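Local coordinates for protein contact-dependent inhibitor A (Escherichia coli NC101, PDB 5I4Q) that cleaves specific transfer RNAs by exploiting elongation factor Tu, acting as the toxin domain of a contact-dependent inhibition system, at residues Met22-Tyr28 with Thr80-Ile86; Val47-Lys53 with Arg66-Leu72. Numbering follows the deposited sequence.

Contact 1: Met22-Tyr28 with Thr80-Ile86; sequences MKFSKSY and TGQVGHI
A single beta bridge joins the edge strands of the toxin's two antiparallel sheets. Strands 22-25 and 82-86 run in broadly the same direction, 44° apart, with axes approaching to 4.7 Å. Lys-23 pairs with Gln-82 (CA-CA 4.5 Å): Lys-23 N donates to Gly-81 O and Val-83 N to Lys-23 O, both 2.8 Å. Gly-81, at phi/psi 79/7, forms a G1 beta bulge with Gln-82 opposite Asn-77. Beyond the bridge the strands part, and a water accepts from Ser-25 N (2.9 Å) and Gln-82 NE2 (3.1 Å) while donating to Val-83 O (2.8 Å). Val-83 CB sits over the Phe-24 ring (chi1 m), 3.8 Å from its centroid, a CH-pi contact. Ser-25 N-caps the next helix, its OG accepting from Tyr-28 N at 3.2 Å; Tyr-28 (chi1 t) sends OH to accept from Ile-86 N, 3.0 Å. His-85 NE2 hydrogen-bonds to Asp-84 of the immunity protein chain (CdiI). This is a one-bridge junction between antiparallel sheets, with Tyr-28 tying the Ser-25-capped helix to strand 82-88.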
HETATM    1  N   MSE A  22       9.940   0.735  37.611  1.00 59.60           N
HETATM    2  CA  MSE A  22       9.458  -0.210  36.609  1.00 55.47           C
HETATM    3  C   MSE A  22      10.595  -1.060  36.102  1.00 53.06           C
HETATM    4  O   MSE A  22      11.763  -0.641  36.093  1.00 48.57           O
HETATM    5  CB  MSE A  22       8.878   0.530  35.429  1.00 59.54           C
HETATM    6  CG  MSE A  22       7.589   1.282  35.746  1.00 69.15           C
HETATM    7 SE   MSE A  22       7.070   2.440  34.212  0.90 79.95          SE
HETATM    8  CE  MSE A  22       8.333   3.953  34.410  1.00 73.64           C
ATOM      9  N   LYS A  23      10.276  -2.261  35.617  1.00 52.84           N
ATOM     10  CA  LYS A  23      11.296  -3.040  34.964  1.00 48.40           C
ATOM     11  C   LYS A  23      10.748  -3.928  33.881  1.00 44.39           C
ATOM     12  O   LYS A  23       9.598  -4.348  33.921  1.00 42.63           O
ATOM     13  CB  LYS A  23      12.142  -3.815  35.990  1.00 52.35           C
ATOM     14  CG  LYS A  23      11.621  -5.169  36.401  1.00 56.64           C
ATOM     15  CD  LYS A  23      12.542  -5.777  37.471  1.00 61.70           C
ATOM     16  CE  LYS A  23      11.942  -7.045  38.091  1.00 65.49           C
ATOM     17  NZ  LYS A  23      12.725  -7.564  39.254  1.00 69.87           N
ATOM     18  N   PHE A  24      11.614  -4.165  32.892  1.00 42.17           N
ATOM     19  CA  PHE A  24      11.387  -5.043  31.747  1.00 42.38           C
ATOM     20  C   PHE A  24      12.528  -6.045  31.618  1.00 41.56           C
ATOM     21  O   PHE A  24      13.680  -5.651  31.731  1.00 44.69           O
ATOM     22  CB  PHE A  24      11.404  -4.241  30.438  1.00 37.67           C
ATOM     23  CG  PHE A  24      10.142  -3.478  30.166  1.00 39.26           C
ATOM     24  CD1 PHE A  24       9.928  -2.219  30.729  1.00 39.26           C
ATOM     25  CD2 PHE A  24       9.180  -3.985  29.312  1.00 36.60           C
ATOM     26  CE1 PHE A  24       8.766  -1.509  30.467  1.00 38.45           C
ATOM     27  CE2 PHE A  24       8.038  -3.290  29.047  1.00 35.81           C
ATOM     28  CZ  PHE A  24       7.815  -2.047  29.625  1.00 37.89           C
ATOM     29  N   SER A  25      12.242  -7.300  31.305  1.00 42.95           N
ATOM     30  CA  SER A  25      13.356  -8.219  30.925  1.00 46.55           C
ATOM     31  C   SER A  25      14.130  -7.675  29.705  1.00 45.52           C
ATOM     32  O   SER A  25      13.592  -6.930  28.871  1.00 41.65           O
ATOM     33  CB  SER A  25      12.882  -9.639  30.652  1.00 45.67           C
ATOM     34  OG  SER A  25      12.339  -9.759  29.368  1.00 48.24           O
ATOM     35  N   LYS A  26      15.391  -8.050  29.634  1.00 46.17           N
ATOM     36  CA  LYS A  26      16.258  -7.661  28.556  1.00 49.31           C
ATOM     37  C   LYS A  26      15.612  -7.925  27.213  1.00 46.79           C
ATOM     38  O   LYS A  26      15.590  -7.062  26.352  1.00 44.53           O
ATOM     39  CB  LYS A  26      17.596  -8.430  28.632  1.00 55.47           C
ATOM     40  CG  LYS A  26      18.680  -7.949  27.661  1.00 60.16           C
ATOM     41  CD  LYS A  26      19.805  -8.975  27.469  1.00 66.64           C
ATOM     42  CE  LYS A  26      20.809  -8.544  26.399  1.00 69.39           C
ATOM     43  NZ  LYS A  26      20.328  -8.819  25.015  1.00 70.18           N
ATOM     44  N   SER A  27      15.141  -9.136  26.996  1.00 44.93           N
ATOM     45  CA  SER A  27      14.738  -9.483  25.644  1.00 46.98           C
ATOM     46  C   SER A  27      13.397  -8.829  25.349  1.00 42.60           C
ATOM     47  O   SER A  27      13.198  -8.359  24.242  1.00 41.58           O
ATOM     48  CB  SER A  27      14.681 -11.003  25.432  1.00 49.31           C
ATOM     49  OG  SER A  27      13.709 -11.550  26.303  1.00 55.90           O
ATOM     50  N   TYR A  28      12.497  -8.755  26.331  1.00 40.00           N
ATOM     51  CA  TYR A  28      11.191  -8.180  26.030  1.00 39.33           C
ATOM     52  C   TYR A  28      11.358  -6.692  25.690  1.00 39.12           C
ATOM     53  O   TYR A  28      10.829  -6.212  24.685  1.00 38.57           O
ATOM     54  CB  TYR A  28      10.171  -8.415  27.143  1.00 38.65           C
ATOM     55  CG  TYR A  28       8.773  -8.052  26.754  1.00 35.75           C
ATOM     56  CD1 TYR A  28       8.205  -8.540  25.569  1.00 38.37           C
ATOM     57  CD2 TYR A  28       7.999  -7.268  27.566  1.00 35.83           C
ATOM     58  CE1 TYR A  28       6.909  -8.204  25.184  1.00 39.55           C
ATOM     59  CE2 TYR A  28       6.707  -6.902  27.198  1.00 38.15           C
ATOM     60  CZ  TYR A  28       6.153  -7.371  26.020  1.00 40.87           C
ATOM     61  OH  TYR A  28       4.870  -6.994  25.684  1.00 44.34           O
ATOM     62  N   THR A  80       7.203  -6.281  42.254  1.00 67.46           N
ATOM     63  CA  THR A  80       8.517  -6.180  41.651  1.00 63.49           C
ATOM     64  C   THR A  80       8.638  -5.005  40.676  1.00 60.78           C
ATOM     65  O   THR A  80       9.725  -4.617  40.338  1.00 63.25           O
ATOM     66  CB  THR A  80       8.937  -7.482  40.964  1.00 62.68           C
ATOM     67  OG1 THR A  80       8.173  -7.699  39.777  1.00 62.92           O
ATOM     68  CG2 THR A  80       8.755  -8.651  41.889  1.00 62.40           C
ATOM     69  N   GLY A  81       7.528  -4.443  40.231  1.00 57.57           N
ATOM     70  CA  GLY A  81       7.559  -3.413  39.214  1.00 55.26           C
ATOM     71  C   GLY A  81       7.746  -3.938  37.788  1.00 55.24           C
ATOM     72  O   GLY A  81       7.909  -3.166  36.833  1.00 54.96           O
ATOM     73  N   GLN A  82       7.708  -5.250  37.614  1.00 56.47           N
ATOM     74  CA  GLN A  82       7.980  -5.803  36.286  1.00 56.83           C
ATOM     75  C   GLN A  82       6.747  -5.739  35.426  1.00 52.49           C
ATOM     76  O   GLN A  82       5.681  -6.219  35.818  1.00 49.52           O
ATOM     77  CB  GLN A  82       8.462  -7.251  36.315  1.00 55.62           C
ATOM     78  CG  GLN A  82       8.865  -7.782  34.949  1.00 53.93           C
ATOM     79  CD  GLN A  82       9.498  -9.166  35.011  1.00 55.70           C
ATOM     80  OE1 GLN A  82       9.661  -9.725  36.074  1.00 55.17           O
ATOM     81  NE2 GLN A  82       9.885  -9.704  33.854  1.00 55.86           N
ATOM     82  N   VAL A  83       6.945  -5.154  34.253  1.00 49.18           N
ATOM     83  CA  VAL A  83       5.985  -5.230  33.139  1.00 48.47           C
ATOM     84  C   VAL A  83       6.236  -6.496  32.360  1.00 48.45           C
ATOM     85  O   VAL A  83       7.232  -6.575  31.642  1.00 50.66           O
ATOM     86  CB  VAL A  83       6.201  -4.040  32.178  1.00 46.05           C
ATOM     87  CG1 VAL A  83       5.241  -4.120  31.019  1.00 44.78           C
ATOM     88  CG2 VAL A  83       6.021  -2.746  32.929  1.00 46.33           C
ATOM     89  N   GLY A  84       5.368  -7.495  32.487  1.00 50.18           N
ATOM     90  CA  GLY A  84       5.618  -8.787  31.804  1.00 51.86           C
ATOM     91  C   GLY A  84       5.128  -8.808  30.354  1.00 50.35           C
ATOM     92  O   GLY A  84       5.635  -9.567  29.515  1.00 50.15           O
ATOM     93  N   HIS A  85       4.111  -7.989  30.089  1.00 48.74           N
ATOM     94  CA  HIS A  85       3.525  -7.863  28.780  1.00 48.67           C
ATOM     95  C   HIS A  85       2.684  -6.585  28.664  1.00 48.60           C
ATOM     96  O   HIS A  85       1.936  -6.251  29.567  1.00 48.29           O
ATOM     97  CB  HIS A  85       2.661  -9.061  28.488  1.00 50.04           C
ATOM     98  CG  HIS A  85       2.053  -9.035  27.124  1.00 51.77           C
ATOM     99  ND1 HIS A  85       0.711  -8.808  26.909  1.00 51.25           N
ATOM    100  CD2 HIS A  85       2.610  -9.231  25.903  1.00 53.71           C
ATOM    101  CE1 HIS A  85       0.471  -8.843  25.612  1.00 53.21           C
ATOM    102  NE2 HIS A  85       1.608  -9.101  24.983  1.00 54.22           N
ATOM    103  N   ILE A  86       2.803  -5.908  27.526  1.00 44.49           N
ATOM    104  CA  ILE A  86       2.054  -4.721  27.234  1.00 43.88           C
ATOM    105  C   ILE A  86       1.788  -4.681  25.700  1.00 44.75           C
ATOM    106  O   ILE A  86       2.668  -4.967  24.922  1.00 43.63           O
ATOM    107  CB  ILE A  86       2.815  -3.475  27.713  1.00 42.84           C
ATOM    108  CG1 ILE A  86       2.006  -2.208  27.487  1.00 42.46           C
ATOM    109  CG2 ILE A  86       4.158  -3.379  27.054  1.00 43.49           C
ATOM    110  CD1 ILE A  86       2.364  -1.080  28.452  1.00 43.18           C
TER
HETATM  111  O   HOH W   1       9.459  -8.188  31.192  1.00 36.06           O

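Contact 2: Val47-Lys53 with Arg66-Leu72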
ATOM      1  N   VAL A  47      -0.039   3.816  31.271  1.00 37.80           N
ATOM      2  CA  VAL A  47      -1.084   2.930  31.795  1.00 38.96           C
ATOM      3  C   VAL A  47      -1.289   3.192  33.296  1.00 39.90           C
ATOM      4  O   VAL A  47      -2.405   3.281  33.763  1.00 41.52           O
ATOM      5  CB  VAL A  47      -0.767   1.447  31.539  1.00 37.90           C
ATOM      6  CG1 VAL A  47      -1.844   0.571  32.147  1.00 38.80           C
ATOM      7  CG2 VAL A  47      -0.685   1.179  30.035  1.00 38.95           C
ATOM      8  N   LEU A  48      -0.183   3.269  34.034  1.00 40.31           N
ATOM      9  CA  LEU A  48      -0.227   3.368  35.469  1.00 42.72           C
ATOM     10  C   LEU A  48      -0.916   4.684  35.876  1.00 43.74           C
ATOM     11  O   LEU A  48      -1.572   4.711  36.879  1.00 44.63           O
ATOM     12  CB  LEU A  48       1.186   3.281  36.072  1.00 44.67           C
ATOM     13  CG  LEU A  48       1.814   1.892  36.063  1.00 47.07           C
ATOM     14  CD1 LEU A  48       3.247   1.954  36.572  1.00 48.83           C
ATOM     15  CD2 LEU A  48       1.036   0.901  36.933  1.00 47.72           C
ATOM     16  N   ASN A  49      -0.787   5.728  35.052  1.00 45.57           N
ATOM     17  CA  ASN A  49      -1.343   7.068  35.279  1.00 46.56           C
ATOM     18  C   ASN A  49      -2.693   7.335  34.625  1.00 46.31           C
ATOM     19  O   ASN A  49      -3.146   8.486  34.538  1.00 47.91           O
ATOM     20  CB  ASN A  49      -0.329   8.122  34.785  1.00 48.80           C
ATOM     21  CG  ASN A  49       0.851   8.266  35.728  1.00 52.50           C
ATOM     22  OD1 ASN A  49       0.763   7.904  36.875  1.00 60.00           O
ATOM     23  ND2 ASN A  49       1.930   8.795  35.254  1.00 51.91           N
ATOM     24  N   SER A  50      -3.342   6.286  34.154  1.00 46.64           N
ATOM     25  CA  SER A  50      -4.611   6.436  33.390  1.00 47.54           C
ATOM     26  C   SER A  50      -5.821   6.020  34.189  1.00 48.00           C
ATOM     27  O   SER A  50      -6.839   5.723  33.600  1.00 48.37           O
ATOM     28  CB  SER A  50      -4.602   5.535  32.143  1.00 43.41           C
ATOM     29  OG  SER A  50      -4.679   4.176  32.538  1.00 41.28           O
ATOM     30  N   ASN A  51      -5.704   5.979  35.513  1.00 51.31           N
ATOM     31  CA  ASN A  51      -6.685   5.289  36.359  1.00 52.45           C
ATOM     32  C   ASN A  51      -7.062   3.967  35.766  1.00 47.35           C
ATOM     33  O   ASN A  51      -8.167   3.754  35.373  1.00 45.82           O
ATOM     34  CB  ASN A  51      -7.951   6.109  36.528  1.00 56.96           C
ATOM     35  CG  ASN A  51      -8.953   5.460  37.484  1.00 62.42           C
ATOM     36  OD1 ASN A  51      -8.580   4.817  38.470  1.00 63.68           O
ATOM     37  ND2 ASN A  51     -10.224   5.655  37.206  1.00 63.41           N
ATOM     38  N   PRO A  52      -6.118   3.060  35.689  1.00 49.55           N
ATOM     39  CA  PRO A  52      -6.444   1.851  34.940  1.00 47.78           C
ATOM     40  C   PRO A  52      -7.406   0.907  35.676  1.00 51.00           C
ATOM     41  O   PRO A  52      -7.471   0.933  36.896  1.00 48.35           O
ATOM     42  CB  PRO A  52      -5.071   1.201  34.746  1.00 46.85           C
ATOM     43  CG  PRO A  52      -4.247   1.708  35.909  1.00 47.53           C
ATOM     44  CD  PRO A  52      -4.728   3.089  36.193  1.00 47.37           C
ATOM     45  N   LYS A  53      -8.162   0.117  34.917  1.00 52.38           N
ATOM     46  CA  LYS A  53      -8.935  -1.002  35.420  1.00 53.23           C
ATOM     47  C   LYS A  53      -7.941  -2.106  35.783  1.00 51.64           C
ATOM     48  O   LYS A  53      -7.102  -2.499  34.964  1.00 51.94           O
ATOM     49  CB  LYS A  53      -9.867  -1.465  34.322  1.00 62.63           C
ATOM     50  CG  LYS A  53     -10.697  -2.707  34.593  1.00 74.61           C
ATOM     51  CD  LYS A  53     -11.837  -2.794  33.567  1.00 90.61           C
ATOM     52  CE  LYS A  53     -12.885  -1.667  33.755  1.00105.37           C
ATOM     53  NZ  LYS A  53     -13.795  -1.432  32.588  1.00109.72           N
ATOM     54  N   ARG A  66      -3.607  -7.726  35.585  1.00 50.27           N
ATOM     55  CA  ARG A  66      -3.912  -7.071  34.345  1.00 48.29           C
ATOM     56  C   ARG A  66      -4.419  -5.649  34.572  1.00 48.66           C
ATOM     57  O   ARG A  66      -5.417  -5.459  35.238  1.00 47.70           O
ATOM     58  CB  ARG A  66      -4.955  -7.845  33.626  1.00 49.86           C
ATOM     59  CG  ARG A  66      -5.114  -7.484  32.166  1.00 51.26           C
ATOM     60  CD  ARG A  66      -6.539  -7.819  31.760  1.00 58.25           C
ATOM     61  NE  ARG A  66      -6.778  -7.588  30.336  1.00 66.20           N
ATOM     62  CZ  ARG A  66      -7.538  -6.617  29.819  1.00 68.89           C
ATOM     63  NH1 ARG A  66      -8.167  -5.725  30.597  1.00 72.01           N
ATOM     64  NH2 ARG A  66      -7.653  -6.525  28.497  1.00 66.25           N
ATOM     65  N   TYR A  67      -3.740  -4.685  33.940  1.00 44.46           N
ATOM     66  CA  TYR A  67      -4.080  -3.291  33.959  1.00 46.03           C
ATOM     67  C   TYR A  67      -4.521  -2.858  32.557  1.00 47.64           C
ATOM     68  O   TYR A  67      -3.882  -3.209  31.532  1.00 47.89           O
ATOM     69  CB  TYR A  67      -2.850  -2.462  34.301  1.00 46.72           C
ATOM     70  CG  TYR A  67      -2.389  -2.480  35.724  1.00 50.01           C
ATOM     71  CD1 TYR A  67      -1.990  -3.670  36.345  1.00 55.79           C
ATOM     72  CD2 TYR A  67      -2.261  -1.294  36.448  1.00 52.75           C
ATOM     73  CE1 TYR A  67      -1.512  -3.669  37.655  1.00 58.29           C
ATOM     74  CE2 TYR A  67      -1.785  -1.292  37.750  1.00 56.44           C
ATOM     75  CZ  TYR A  67      -1.419  -2.485  38.348  1.00 57.85           C
ATOM     76  OH  TYR A  67      -0.966  -2.483  39.634  1.00 62.38           O
ATOM     77  N   GLU A  68      -5.578  -2.065  32.494  1.00 44.48           N
ATOM     78  CA  GLU A  68      -6.069  -1.579  31.228  1.00 45.30           C
ATOM     79  C   GLU A  68      -6.358  -0.086  31.278  1.00 43.92           C
ATOM     80  O   GLU A  68      -7.162   0.358  32.078  1.00 46.64           O
ATOM     81  CB  GLU A  68      -7.334  -2.312  30.840  1.00 51.02           C
ATOM     82  CG  GLU A  68      -7.763  -2.010  29.394  1.00 58.90           C
ATOM     83  CD  GLU A  68      -8.872  -2.922  28.888  1.00 63.00           C
ATOM     84  OE1 GLU A  68      -9.296  -3.829  29.656  1.00 76.27           O
ATOM     85  OE2 GLU A  68      -9.331  -2.726  27.738  1.00 61.55           O
ATOM     86  N   GLY A  69      -5.727   0.675  30.400  1.00 39.97           N
ATOM     87  CA  GLY A  69      -5.902   2.093  30.353  1.00 39.17           C
ATOM     88  C   GLY A  69      -5.005   2.686  29.299  1.00 37.73           C
ATOM     89  O   GLY A  69      -4.116   2.029  28.824  1.00 39.28           O
ATOM     90  N   ALA A  70      -5.290   3.912  28.910  1.00 39.64           N
ATOM     91  CA  ALA A  70      -4.561   4.634  27.886  1.00 40.91           C
ATOM     92  C   ALA A  70      -4.440   3.892  26.568  1.00 41.09           C
ATOM     93  O   ALA A  70      -3.453   4.020  25.845  1.00 43.83           O
ATOM     94  CB  ALA A  70      -3.186   5.006  28.408  1.00 43.95           C
ATOM     95  N   GLY A  71      -5.452   3.129  26.237  1.00 40.95           N
ATOM     96  CA  GLY A  71      -5.409   2.385  24.982  1.00 42.42           C
ATOM     97  C   GLY A  71      -4.590   1.093  25.023  1.00 42.29           C
ATOM     98  O   GLY A  71      -4.386   0.478  24.021  1.00 41.68           O
ATOM     99  N   LEU A  72      -4.135   0.679  26.197  1.00 42.17           N
ATOM    100  CA  LEU A  72      -3.255  -0.461  26.304  1.00 41.79           C
ATOM    101  C   LEU A  72      -3.685  -1.374  27.446  1.00 40.40           C
ATOM    102  O   LEU A  72      -4.438  -0.968  28.318  1.00 38.98           O
ATOM    103  CB  LEU A  72      -1.811  -0.002  26.563  1.00 43.61           C
ATOM    104  CG  LEU A  72      -1.166   1.004  25.635  1.00 43.79           C
ATOM    105  CD1 LEU A  72      -0.167   1.825  26.391  1.00 44.85           C
ATOM    106  CD2 LEU A  72      -0.462   0.300  24.483  1.00 48.84           C
TER
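Two backbone hydrogen bonds anchor this contact: Lys-53 N to Glu-68 O at 3.0 Å and Glu-68 N to Lys-53 O at 2.9 Å, an antiparallel hydrogen-bonded pair that starts edge strand 53-56 alongside 65-69. Within strand 65-69, Arg-66 NH1 makes a very short 2.4 Å salt bridge to Glu-68 OE1; Arg-66 also pairs with Glu-73 on the neighbouring strand. As helix 40-48 ends, Ser-50 OG donates to Val-47 O (2.7 Å), and the chain swings through Pro-52 into the sheet. Ser-50 OG lies 3.3 Å from Gly-69 CA, where a side chain on residue 69 would clash. Gly-69 opens a type I' turn closed by Leu-72 N to Gly-69 O (3.0 Å). Apolar packing follows: Pro-52 CG meets the Tyr-67 ring edge at CD2 (3.6 Å), Leu-48 CD2 reaches Tyr-67 CE2 (3.7 Å), and Val-47 CG2 touches Leu-72 CD1 (3.7 Å). Main-chain bonds thus set strand register, while apolar side chains seat the helix end against the hairpin.

From the N terminus the chain first builds the antiparallel sheet 8-12, 16-19, 22-25, then helices 26-34 and 40-48, and finally the four-stranded sheet beginning at 53-56. Contact 2 closes a short loop, with 12 residues between its segments, joins the end of helix 40-48 to the 65-69/72-77 hairpin and sets strand 53-56 beside 65-69. Contact 1 spans 51 intervening residues, so the smaller loop lies wholly within the larger; the two do not cross. Contact 1 brings the last strand, 82-88, back to the first sheet. Though their centres are about 16 Å apart, the contacts touch where Ile-86 CD1 packs on Val-47 CG2 at 4.1 Å.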